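Local coordinates for glucocorticoid Modulatory Element Binding protein-1 (Homo sapiens, PDB 1OQJ) that binds glucocorticoid modulatory elements in gene promoters through its SAND domain and raises transcriptional sensitivity to low concentrations of glucocorticoids, at residues G68-L71 against R72-M75. Residues are numbered along the deposited sequence; the frame is centred on the assembly and turned at random.
Sequences GIML and RKMM
Met70 and Lys73 meet where the short strand 69-70 of the SAND domain runs directly into helix 71-76, a worked example of how a strand-to-helix junction is packed by residues about a turn apart. The lysine chain runs extended from the first turn and bends only at its last torsion (chi4 64°), which carries NZ back over the thioether of Met70, 3.2 Å from SD. NZ also comes within 3.0 Å of Met70 CE, tight enough to make the exact placement of the two ends doubtful. A water accepts from Met70 N and, only weakly, from Lys73 NZ, a loose bridge between the two.

Ile69 offers a second, apolar surface. Its CG2 branch, anti to the backbone N, lies 3.7 Å from Met74 SD and 4.0 Å from Lys73 CB, and CD1 reaches the same sulfur; the isoleucine lies roughly perpendicular to Met74. Met74 is folded at both chi2 and chi3, keeping its thioether close against the strand. On the buried side Leu71 CG packs 3.8 Å from Met75 SD.

The backbone positions these groups. Met70 occupies the N-cap, and its carbonyl O accepts from Lys73 N at 3.0 Å, with the donor well above the carbonyl plane, and more weakly from Met74 N. Met75 N donates to Leu71 O at 2.9 Å, an ordinary i to i+4 helical bond with the donor nearly in line with the C=O.

Further out, Leu71 rests on Trp60 and Phe26, while Arg72, a DNA-binding residue, extends from the junction and pairs through NE with Asp76. This salt bridge would probably steady the arginine beside Lys61, another DNA-binding residue, while partly offsetting its charge. Chemically, then, backbone bonds hold the turn, and sulfur and aliphatic groups pack against it.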
loop_
_atom_site.group_PDB
_atom_site.type_symbol
_atom_site.label_atom_id
_atom_site.label_comp_id
_atom_site.label_asym_id
_atom_site.label_seq_id
_atom_site.Cartn_x
_atom_site.Cartn_y
_atom_site.Cartn_z
ATOM N N GLY A 68 4.140 -9.156 7.777
ATOM C CA GLY A 68 4.959 -10.152 7.101
ATOM C C GLY A 68 4.325 -10.791 5.879
ATOM O O GLY A 68 4.989 -11.521 5.130
ATOM N N ILE A 69 3.042 -10.522 5.670
ATOM C CA ILE A 69 2.317 -11.079 4.535
ATOM C C ILE A 69 2.266 -10.071 3.391
ATOM O O ILE A 69 2.036 -8.883 3.611
ATOM C CB ILE A 69 0.870 -11.452 4.940
ATOM C CG1 ILE A 69 0.901 -12.502 6.052
ATOM C CG2 ILE A 69 0.106 -11.994 3.736
ATOM C CD1 ILE A 69 -0.476 -12.925 6.535
ATOM N N MET A 70 2.490 -10.543 2.169
ATOM C CA MET A 70 2.447 -9.660 1.012
ATOM C C MET A 70 1.116 -8.914 0.984
ATOM O O MET A 70 0.052 -9.514 1.158
ATOM C CB MET A 70 2.617 -10.462 -0.278
ATOM C CG MET A 70 4.010 -11.026 -0.469
ATOM S SD MET A 70 4.106 -12.025 -1.962
ATOM C CE MET A 70 4.784 -13.555 -1.309
ATOM N N LEU A 71 1.175 -7.604 0.771
ATOM C CA LEU A 71 -0.036 -6.794 0.727
ATOM C C LEU A 71 -1.023 -7.370 -0.288
ATOM O O LEU A 71 -2.233 -7.359 -0.066
ATOM C CB LEU A 71 0.319 -5.344 0.380
ATOM C CG LEU A 71 -0.812 -4.315 0.457
ATOM C CD1 LEU A 71 -1.449 -4.341 1.842
ATOM C CD2 LEU A 71 -0.262 -2.927 0.148
ATOM N N ARG A 72 -0.499 -7.884 -1.397
ATOM C CA ARG A 72 -1.322 -8.489 -2.441
ATOM C C ARG A 72 -2.328 -9.494 -1.873
ATOM O O ARG A 72 -3.504 -9.483 -2.237
ATOM C CB ARG A 72 -0.425 -9.193 -3.464
ATOM C CG ARG A 72 -1.161 -10.067 -4.472
ATOM C CD ARG A 72 -1.923 -9.246 -5.496
ATOM N NE ARG A 72 -2.610 -10.102 -6.462
ATOM C CZ ARG A 72 -3.296 -9.652 -7.509
ATOM N NH1 ARG A 72 -3.388 -8.348 -7.734
ATOM N NH2 ARG A 72 -3.892 -10.506 -8.330
ATOM N N LYS A 73 -1.869 -10.360 -0.976
ATOM C CA LYS A 73 -2.750 -11.373 -0.398
ATOM C C LYS A 73 -3.798 -10.782 0.534
ATOM O O LYS A 73 -4.940 -11.246 0.568
ATOM C CB LYS A 73 -1.927 -12.426 0.340
ATOM C CG LYS A 73 -0.959 -13.184 -0.556
ATOM C CD LYS A 73 -0.224 -14.262 0.226
ATOM C CE LYS A 73 0.735 -15.041 -0.665
ATOM N NZ LYS A 73 1.822 -14.184 -1.204
ATOM N N MET A 74 -3.415 -9.764 1.297
ATOM C CA MET A 74 -4.361 -9.132 2.207
ATOM C C MET A 74 -5.431 -8.406 1.392
ATOM O O MET A 74 -6.584 -8.309 1.809
ATOM C CB MET A 74 -3.636 -8.163 3.144
ATOM C CG MET A 74 -2.541 -8.823 3.992
ATOM S SD MET A 74 -3.034 -10.333 4.881
ATOM C CE MET A 74 -4.149 -9.661 6.108
ATOM N N MET A 75 -5.043 -7.906 0.222
ATOM C CA MET A 75 -5.973 -7.225 -0.668
ATOM C C MET A 75 -6.920 -8.244 -1.303
ATOM O O MET A 75 -8.133 -8.039 -1.341
ATOM C CB MET A 75 -5.213 -6.482 -1.769
ATOM C CG MET A 75 -4.377 -5.313 -1.267
ATOM S SD MET A 75 -3.213 -4.720 -2.501
ATOM C CE MET A 75 -4.304 -3.886 -3.626
HETATM O O HOH W 1 3.141 -13.491 1.752
#